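Local coordinates for protein dinoflagellate luciferase (Lingulodinium polyedrum, PDB 1VPR) that catalyses the oxidation of dinoflagellate luciferin by molecular oxygen, emitting blue light, this chain being the third of three homologous luciferase domains of the whole protein, at residues G78-P84 and V304-N308; Q112-P116 and R271-I275; W145-E151 and T333-Y339. All blocks are in the same frame, centred on the assembly; numbering follows the deposited sequence.

Interaction 1. Residues G78-P84 and V304-N308; sequences GPLCEDP and VKVSN
Val-306 lays CG1 against Cys-81 and Pro-84, nearest to Cys-81 O at 3.6 Å. The same CG1 lies 4.0 Å from Cys-81 CB and, on Pro-84, 4.0 Å from CB. It stands anti to the carbonyl carbon (chi1 -62°), which turns it to this apolar side. Val-304 continues the buried side: its CG1 meets Pro-84 CB at 3.8 Å, and its CG2 faces Cys-81 SG. Gly-78 to Cys-81 form a type I beta turn, and Leu-80 N within it donates to Val-306 O at 2.9 Å. Gly-78 CA packs on that oxygen, and a side chain there would run into it.

The other side is exposed. Leu-80, Pro-79 and Asn-308 lie at the surface, though Leu-80 still packs closely. It crosses Asn-308 at about a right angle, with CD1 3.5 Å from Asn-308 OD1. That oxygen accepts from Lys-305 NZ, which also bonds to His-162 O.

The turn lies against the end of strand 297-307 of the calycin-type beta barrel, where Val-306 and Ser-307 both face Arg-164 in a classic beta bulge. Strands 163-169 and 285-294 flank this strand. The loop leads on to helix 87-100.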
loop_
_atom_site.group_PDB
_atom_site.type_symbol
_atom_site.label_atom_id
_atom_site.label_comp_id
_atom_site.label_asym_id
_atom_site.label_seq_id
_atom_site.Cartn_x
_atom_site.Cartn_y
_atom_site.Cartn_z
ATOM N N GLY A 78 -10.516 13.450 13.648
ATOM C CA GLY A 78 -9.382 13.812 14.479
ATOM C C GLY A 78 -9.396 15.312 14.666
ATOM O O GLY A 78 -10.214 15.991 14.051
ATOM N N PRO A 79 -8.482 15.872 15.468
ATOM C CA PRO A 79 -8.443 17.319 15.707
ATOM C C PRO A 79 -8.344 18.223 14.493
ATOM O O PRO A 79 -8.839 19.353 14.531
ATOM C CB PRO A 79 -7.269 17.486 16.667
ATOM C CG PRO A 79 -6.428 16.310 16.405
ATOM C CD PRO A 79 -7.403 15.186 16.193
ATOM N N LEU A 80 -7.720 17.751 13.419
ATOM C CA LEU A 80 -7.602 18.584 12.223
ATOM C C LEU A 80 -8.820 18.478 11.322
ATOM O O LEU A 80 -8.993 19.296 10.424
ATOM C CB LEU A 80 -6.360 18.197 11.429
ATOM C CG LEU A 80 -5.015 18.315 12.145
ATOM C CD1 LEU A 80 -3.930 17.688 11.223
ATOM C CD2 LEU A 80 -4.707 19.776 12.485
ATOM N N CYS A 81 -9.657 17.469 11.541
ATOM C CA CYS A 81 -10.854 17.284 10.720
ATOM C C CYS A 81 -11.730 16.291 11.471
ATOM O O CYS A 81 -11.549 15.070 11.378
ATOM C CB CYS A 81 -10.497 16.715 9.347
ATOM S SG CYS A 81 -11.966 16.419 8.299
ATOM N N GLU A 82 -12.681 16.832 12.219
ATOM C CA GLU A 82 -13.564 16.011 13.039
ATOM C C GLU A 82 -14.648 15.299 12.255
ATOM O O GLU A 82 -15.221 14.322 12.745
ATOM C CB GLU A 82 -14.227 16.875 14.117
ATOM C CG GLU A 82 -13.254 17.616 15.049
ATOM C CD GLU A 82 -12.655 16.718 16.128
ATOM O OE1 GLU A 82 -11.869 17.237 16.959
ATOM O OE2 GLU A 82 -12.961 15.500 16.150
ATOM N N ASP A 83 -14.927 15.779 11.049
ATOM C CA ASP A 83 -15.981 15.192 10.227
ATOM C C ASP A 83 -15.476 14.829 8.827
ATOM O O ASP A 83 -15.930 15.400 7.828
ATOM C CB ASP A 83 -17.124 16.202 10.117
ATOM C CG ASP A 83 -18.397 15.589 9.578
ATOM O OD1 ASP A 83 -19.281 16.374 9.195
ATOM O OD2 ASP A 83 -18.515 14.343 9.536
ATOM N N PRO A 84 -14.538 13.873 8.730
ATOM C CA PRO A 84 -14.005 13.480 7.412
ATOM C C PRO A 84 -15.042 12.956 6.410
ATOM O O PRO A 84 -14.870 13.101 5.197
ATOM C CB PRO A 84 -12.945 12.415 7.763
ATOM C CG PRO A 84 -13.448 11.835 9.084
ATOM C CD PRO A 84 -13.912 13.086 9.812
ATOM N N VAL A 304 -7.983 12.671 3.632
ATOM C CA VAL A 304 -7.984 13.976 4.281
ATOM C C VAL A 304 -7.222 13.790 5.605
ATOM O O VAL A 304 -7.366 12.767 6.283
ATOM C CB VAL A 304 -9.424 14.514 4.525
ATOM C CG1 VAL A 304 -10.222 13.562 5.448
ATOM C CG2 VAL A 304 -9.344 15.904 5.144
ATOM N N LYS A 305 -6.381 14.754 5.964
ATOM C CA LYS A 305 -5.596 14.632 7.188
ATOM C C LYS A 305 -6.437 14.949 8.435
ATOM O O LYS A 305 -6.932 16.071 8.599
ATOM C CB LYS A 305 -4.378 15.552 7.124
ATOM C CG LYS A 305 -3.245 15.039 7.988
ATOM C CD LYS A 305 -2.091 15.999 8.075
ATOM C CE LYS A 305 -0.947 15.320 8.786
ATOM N NZ LYS A 305 0.260 16.210 8.838
ATOM N N VAL A 306 -6.615 13.959 9.307
ATOM C CA VAL A 306 -7.429 14.177 10.502
ATOM C C VAL A 306 -6.574 14.455 11.744
ATOM O O VAL A 306 -7.076 14.969 12.754
ATOM C CB VAL A 306 -8.408 12.980 10.737
ATOM C CG1 VAL A 306 -9.386 12.853 9.531
ATOM C CG2 VAL A 306 -7.635 11.666 10.919
ATOM N N SER A 307 -5.277 14.170 11.669
ATOM C CA SER A 307 -4.399 14.419 12.818
ATOM C C SER A 307 -2.928 14.437 12.459
ATOM O O SER A 307 -2.515 13.703 11.585
ATOM C CB SER A 307 -4.584 13.320 13.864
ATOM O OG SER A 307 -3.796 13.623 15.005
ATOM N N ASN A 308 -2.134 15.260 13.150
ATOM C CA ASN A 308 -0.693 15.284 12.926
ATOM C C ASN A 308 -0.032 14.101 13.663
ATOM O O ASN A 308 1.148 13.830 13.481
ATOM C CB ASN A 308 -0.075 16.574 13.465
ATOM C CG ASN A 308 -0.307 17.756 12.559
ATOM O OD1 ASN A 308 -0.473 17.597 11.345
ATOM N ND2 ASN A 308 -0.301 18.961 13.136
#

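Interaction 2. Residues Q112-P116 and R271-I275; sequences QDPCP and RCFRI
Cys-115 lays its CB over one face of the Arg-274 guanidinium, 3.6 Å above the plane and over its centre. Its SG reaches on toward the strand. Cys-115 SG lies 3.4 Å from Cys-272 O and 3.6 Å from Arg-274 NE. The thiol is anti to the backbone N (chi1 -172°), which points it along the arginine toward Cys-272. Despite the two cysteines being neighbours, there is no disulfide: Cys-115 SG meets Cys-272 through CB, at 3.9 Å. Cys-272 SG packs on Pro-116 CG instead.

The arginine head reaches the loop backbone. Arg-274 NH1 donates to Asp-113 O at 2.8 Å, with an N-H...O angle of 142°. The oxygen is tilted 25° from the guanidinium plane, and the donor stands above the carbonyl plane. A water extends this grip, giving a hydrogen to Pro-114 O and weakly accepting from NH1. The chain of Arg-274 bends at chi3, which brings one face of the guanidinium against Cys-115 CB. NH2 has further partners, a salt bridge to Glu-293 and a hydrogen bond to Phe-111 O.

A leucine in place of Arg-274 would probably leave Asp-113 O without its donor and Glu-293 without its positive mate.

The loop runs between helices 107-111 and 120-126 and lies against strand 271-282, a barrel strand of this calycin-superfamily luciferase domain. The buried arginine joins that strand to the loop and to helix 107-111, whose Phe-108 makes a cation-pi contact with it. Trp-265 of strand 259-266 touches Cys-272 and Pro-116, while strand 285-294 supplies Glu-293.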
loop_
_atom_site.group_PDB
_atom_site.type_symbol
_atom_site.label_atom_id
_atom_site.label_comp_id
_atom_site.label_asym_id
_atom_site.label_seq_id
_atom_site.Cartn_x
_atom_site.Cartn_y
_atom_site.Cartn_z
ATOM N N GLN A 112 3.748 9.212 -19.106
ATOM C CA GLN A 112 4.083 9.002 -20.526
ATOM C C GLN A 112 5.487 8.426 -20.688
ATOM O O GLN A 112 5.860 7.974 -21.763
ATOM C CB GLN A 112 3.974 10.311 -21.307
ATOM C CG GLN A 112 2.584 10.917 -21.278
ATOM C CD GLN A 112 2.524 12.227 -22.024
ATOM O OE1 GLN A 112 2.046 12.281 -23.156
ATOM N NE2 GLN A 112 3.023 13.289 -21.404
ATOM N N ASP A 113 6.271 8.457 -19.615
ATOM C CA ASP A 113 7.612 7.894 -19.650
ATOM C C ASP A 113 7.468 6.413 -19.977
ATOM O O ASP A 113 6.502 5.757 -19.544
ATOM C CB ASP A 113 8.285 8.063 -18.284
ATOM C CG ASP A 113 8.843 9.459 -18.083
ATOM O OD1 ASP A 113 9.051 9.872 -16.921
ATOM O OD2 ASP A 113 9.086 10.147 -19.102
ATOM N N PRO A 114 8.420 5.858 -20.751
ATOM C CA PRO A 114 8.376 4.441 -21.130
ATOM C C PRO A 114 8.367 3.559 -19.873
ATOM O O PRO A 114 9.260 3.658 -19.020
ATOM C CB PRO A 114 9.661 4.248 -21.950
ATOM C CG PRO A 114 10.026 5.615 -22.376
ATOM C CD PRO A 114 9.672 6.483 -21.209
ATOM N N CYS A 115 7.359 2.708 -19.770
ATOM C CA CYS A 115 7.220 1.827 -18.618
ATOM C C CYS A 115 7.773 0.422 -18.870
ATOM O O CYS A 115 7.426 -0.223 -19.849
ATOM C CB CYS A 115 5.743 1.726 -18.236
ATOM S SG CYS A 115 5.460 0.839 -16.689
ATOM N N PRO A 116 8.634 -0.073 -17.971
ATOM C CA PRO A 116 9.206 -1.415 -18.131
ATOM C C PRO A 116 8.134 -2.471 -17.885
ATOM O O PRO A 116 7.094 -2.188 -17.288
ATOM C CB PRO A 116 10.291 -1.453 -17.068
ATOM C CG PRO A 116 9.666 -0.625 -15.957
ATOM C CD PRO A 116 9.080 0.557 -16.713
ATOM N N ARG A 271 3.864 -6.645 -14.273
ATOM C CA ARG A 271 3.539 -5.229 -14.503
ATOM C C ARG A 271 4.184 -4.284 -13.481
ATOM O O ARG A 271 4.290 -4.619 -12.301
ATOM C CB ARG A 271 2.021 -5.033 -14.480
ATOM C CG ARG A 271 1.287 -5.668 -15.646
ATOM C CD ARG A 271 -0.201 -5.344 -15.562
ATOM N NE ARG A 271 -0.808 -5.918 -14.365
ATOM C CZ ARG A 271 -2.043 -5.629 -13.955
ATOM N NH1 ARG A 271 -2.542 -6.187 -12.852
ATOM N NH2 ARG A 271 -2.778 -4.768 -14.650
ATOM N N CYS A 272 4.621 -3.113 -13.943
ATOM C CA CYS A 272 5.237 -2.109 -13.069
ATOM C C CYS A 272 4.217 -0.988 -12.864
ATOM O O CYS A 272 3.958 -0.217 -13.792
ATOM C CB CYS A 272 6.502 -1.525 -13.734
ATOM S SG CYS A 272 7.435 -0.306 -12.722
ATOM N N PHE A 273 3.609 -0.920 -11.676
ATOM C CA PHE A 273 2.641 0.140 -11.380
ATOM C C PHE A 273 3.446 1.354 -10.971
ATOM O O PHE A 273 4.358 1.264 -10.147
ATOM C CB PHE A 273 1.709 -0.251 -10.210
ATOM C CG PHE A 273 0.675 -1.292 -10.560
ATOM C CD1 PHE A 273 1.029 -2.625 -10.686
ATOM C CD2 PHE A 273 -0.658 -0.927 -10.755
ATOM C CE1 PHE A 273 0.087 -3.592 -11.000
ATOM C CE2 PHE A 273 -1.621 -1.881 -11.070
ATOM C CZ PHE A 273 -1.251 -3.225 -11.194
ATOM N N ARG A 274 3.116 2.509 -11.521
ATOM C CA ARG A 274 3.864 3.694 -11.165
ATOM C C ARG A 274 2.938 4.547 -10.339
ATOM O O ARG A 274 1.738 4.570 -10.576
ATOM C CB ARG A 274 4.382 4.364 -12.430
ATOM C CG ARG A 274 5.528 3.553 -13.056
ATOM C CD ARG A 274 5.986 4.146 -14.394
ATOM N NE ARG A 274 4.878 4.137 -15.336
ATOM C CZ ARG A 274 4.887 4.773 -16.499
ATOM N NH1 ARG A 274 5.967 5.463 -16.856
ATOM N NH2 ARG A 274 3.807 4.747 -17.275
ATOM N N ILE A 275 3.487 5.271 -9.372
ATOM C CA ILE A 275 2.612 5.970 -8.439
ATOM C C ILE A 275 3.189 7.203 -7.783
ATOM O O ILE A 275 4.412 7.357 -7.702
ATOM C CB ILE A 275 2.210 4.928 -7.343
ATOM C CG1 ILE A 275 1.292 5.532 -6.273
ATOM C CG2 ILE A 275 3.496 4.373 -6.661
ATOM C CD1 ILE A 275 0.884 4.471 -5.241
HETATM O O HOH W 1 8.702 4.719 -16.566
HETATM O O HOH W 2 4.776 -2.820 -16.908
#

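Interaction 3. Residues W145-E151 and T333-Y339; sequences WPAGLPE and TNLGKPY
Tyr-339 lies across Trp-145. Its CB makes a CH-pi contact over the five-membered ring, 3.4 Å from the centroid and only 6° off the normal. Next, Tyr-339 CG meets Trp-145 CD2, and the tyrosine's own CD2 and CE2 run over the six-membered ring of the indole. The two rings stack face to face, centroids 3.9 Å apart and planes at 18°. CG is anti to the backbone N (chi1 -169°), which carries the ring over the indole toward Leu-149 and Pro-150. Tyr-339 CE1 touches Leu-149 CD2 at 3.7 Å. At the tip, OH donates to Pro-150 O at 2.7 Å, in the carbonyl plane and on a lone pair.

Both segments are loops beside the barrel of this calycin-superfamily domain, where Leu-149 and Tyr-339 touch Val-253. Each contains a beta turn, type II from Pro-146 to Leu-149 and type I from Thr-333 to Gly-336. Thr-333 OG1 accepts from Leu-335 N in an ST turn.

The turns are joined by Asn-334, whose OD1 accepts from Ala-147 N at 2.8 Å in the carbonyl plane. Leu-335 CD1 packs on Ala-147 CB beside it. One water bridges Trp-145 NE1 and Tyr-339 O. Another gives hydrogens to Glu-151 OE2 and Pro-338 O.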
loop_
_atom_site.group_PDB
_atom_site.type_symbol
_atom_site.label_atom_id
_atom_site.label_comp_id
_atom_site.label_asym_id
_atom_site.label_seq_id
_atom_site.Cartn_x
_atom_site.Cartn_y
_atom_site.Cartn_z
ATOM N N TRP A 145 14.551 -0.422 -13.189
ATOM C CA TRP A 145 14.062 0.781 -12.516
ATOM C C TRP A 145 13.233 1.459 -13.616
ATOM O O TRP A 145 13.600 1.389 -14.794
ATOM C CB TRP A 145 15.213 1.706 -12.118
ATOM C CG TRP A 145 16.009 1.226 -10.919
ATOM C CD1 TRP A 145 17.132 0.448 -10.936
ATOM C CD2 TRP A 145 15.733 1.505 -9.538
ATOM N NE1 TRP A 145 17.577 0.231 -9.653
ATOM C CE2 TRP A 145 16.733 0.865 -8.776
ATOM C CE3 TRP A 145 14.734 2.233 -8.875
ATOM C CZ2 TRP A 145 16.769 0.927 -7.372
ATOM C CZ3 TRP A 145 14.764 2.302 -7.474
ATOM C CH2 TRP A 145 15.774 1.654 -6.738
ATOM N N PRO A 146 12.094 2.090 -13.268
ATOM C CA PRO A 146 11.303 2.734 -14.326
ATOM C C PRO A 146 11.855 4.068 -14.795
ATOM O O PRO A 146 12.049 4.983 -13.995
ATOM C CB PRO A 146 9.920 2.871 -13.689
ATOM C CG PRO A 146 10.246 3.081 -12.226
ATOM C CD PRO A 146 11.346 2.051 -11.991
ATOM N N ALA A 147 12.114 4.179 -16.097
ATOM C CA ALA A 147 12.619 5.419 -16.693
ATOM C C ALA A 147 11.851 6.627 -16.163
ATOM O O ALA A 147 10.623 6.576 -16.059
ATOM C CB ALA A 147 12.462 5.360 -18.237
ATOM N N GLY A 148 12.560 7.711 -15.840
ATOM C CA GLY A 148 11.884 8.909 -15.346
ATOM C C GLY A 148 11.733 8.984 -13.834
ATOM O O GLY A 148 11.214 9.969 -13.307
ATOM N N LEU A 149 12.168 7.954 -13.116
ATOM C CA LEU A 149 12.066 8.014 -11.662
ATOM C C LEU A 149 13.159 8.937 -11.140
ATOM O O LEU A 149 14.325 8.777 -11.484
ATOM C CB LEU A 149 12.241 6.619 -11.038
ATOM C CG LEU A 149 12.112 6.565 -9.508
ATOM C CD1 LEU A 149 10.665 6.815 -9.109
ATOM C CD2 LEU A 149 12.585 5.200 -8.996
ATOM N N PRO A 150 12.796 9.927 -10.310
ATOM C CA PRO A 150 13.839 10.812 -9.795
ATOM C C PRO A 150 14.784 10.043 -8.893
ATOM O O PRO A 150 14.396 9.042 -8.289
ATOM C CB PRO A 150 13.053 11.875 -9.033
ATOM C CG PRO A 150 11.779 11.137 -8.619
ATOM C CD PRO A 150 11.458 10.358 -9.870
ATOM N N GLU A 151 16.032 10.500 -8.814
ATOM C CA GLU A 151 17.029 9.860 -7.968
ATOM C C GLU A 151 16.809 10.357 -6.554
ATOM O O GLU A 151 16.197 11.411 -6.345
ATOM C CB GLU A 151 18.442 10.189 -8.456
ATOM C CG GLU A 151 18.687 9.609 -9.840
ATOM C CD GLU A 151 20.073 9.904 -10.388
ATOM O OE1 GLU A 151 20.744 10.811 -9.862
ATOM O OE2 GLU A 151 20.479 9.225 -11.353
ATOM N N THR A 333 17.700 1.551 -15.458
ATOM C CA THR A 333 16.300 1.804 -15.754
ATOM C C THR A 333 16.146 1.061 -17.072
ATOM O O THR A 333 17.117 0.517 -17.591
ATOM C CB THR A 333 16.028 3.306 -16.023
ATOM O OG1 THR A 333 16.758 3.723 -17.195
ATOM C CG2 THR A 333 16.453 4.163 -14.826
ATOM N N ASN A 334 14.943 1.045 -17.625
ATOM C CA ASN A 334 14.720 0.382 -18.890
ATOM C C ASN A 334 15.300 1.177 -20.079
ATOM O O ASN A 334 15.185 0.766 -21.228
ATOM C CB ASN A 334 13.226 0.134 -19.074
ATOM C CG ASN A 334 12.395 1.367 -18.822
ATOM O OD1 ASN A 334 12.470 1.987 -17.755
ATOM N ND2 ASN A 334 11.586 1.732 -19.797
ATOM N N LEU A 335 15.920 2.319 -19.815
ATOM C CA LEU A 335 16.529 3.077 -20.900
ATOM C C LEU A 335 18.045 2.970 -20.736
ATOM O O LEU A 335 18.813 3.712 -21.347
ATOM C CB LEU A 335 16.060 4.538 -20.877
ATOM C CG LEU A 335 14.612 4.778 -21.320
ATOM C CD1 LEU A 335 14.331 6.259 -21.284
ATOM C CD2 LEU A 335 14.381 4.248 -22.733
ATOM N N GLY A 336 18.465 2.026 -19.898
ATOM C CA GLY A 336 19.882 1.803 -19.663
ATOM C C GLY A 336 20.622 2.757 -18.736
ATOM O O GLY A 336 21.850 2.699 -18.638
ATOM N N LYS A 337 19.903 3.634 -18.044
ATOM C CA LYS A 337 20.561 4.572 -17.142
ATOM C C LYS A 337 20.660 4.003 -15.721
ATOM O O LYS A 337 19.670 3.543 -15.153
ATOM C CB LYS A 337 19.792 5.893 -17.127
ATOM C CG LYS A 337 20.426 7.013 -16.297
ATOM C CD LYS A 337 19.528 8.242 -16.298
ATOM C CE LYS A 337 20.101 9.353 -15.449
ATOM N NZ LYS A 337 19.357 10.648 -15.604
ATOM N N PRO A 338 21.864 4.040 -15.128
ATOM C CA PRO A 338 22.082 3.525 -13.768
ATOM C C PRO A 338 21.263 4.291 -12.740
ATOM O O PRO A 338 21.193 5.518 -12.789
ATOM C CB PRO A 338 23.584 3.751 -13.542
ATOM C CG PRO A 338 24.159 3.711 -14.931
ATOM C CD PRO A 338 23.130 4.515 -15.715
ATOM N N TYR A 339 20.624 3.582 -11.814
ATOM C CA TYR A 339 19.876 4.268 -10.760
ATOM C C TYR A 339 20.792 4.103 -9.560
ATOM O O TYR A 339 21.141 2.984 -9.199
ATOM C CB TYR A 339 18.524 3.611 -10.511
ATOM C CG TYR A 339 17.657 4.464 -9.623
ATOM C CD1 TYR A 339 16.869 5.499 -10.151
ATOM C CD2 TYR A 339 17.674 4.283 -8.240
ATOM C CE1 TYR A 339 16.110 6.338 -9.296
ATOM C CE2 TYR A 339 16.929 5.100 -7.393
ATOM C CZ TYR A 339 16.154 6.116 -7.918
ATOM O OH TYR A 339 15.400 6.875 -7.044
HETATM O O HOH W 3 20.324 0.287 -8.456
HETATM O O HOH W 4 18.963 7.089 -12.584
#

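In the fold
Interactions 2 and 3 are neighbours, with centres 11 Å apart. They touch directly: Pro-114 O lies 3.1 Å from Asn-334 ND2, a probable hydrogen bond, and Asp-113 CB packs 3.6 Å from Ala-147 O. Phe-108 adds a second link, since it meets Arg-274, Pro-146 and Leu-149. Interaction 1 stands apart, its centre 33 Å from that of interaction 2 and 37 Å from that of interaction 3. Interactions 1 and 2 reach the same ten-stranded sheet, on strands 297-307 and 271-282. Along the chain interaction 2 is nested within interaction 1, while interaction 3 crosses both. None of the three holds a ligand; the substrate probably binds inside the barrel, as in other calycins.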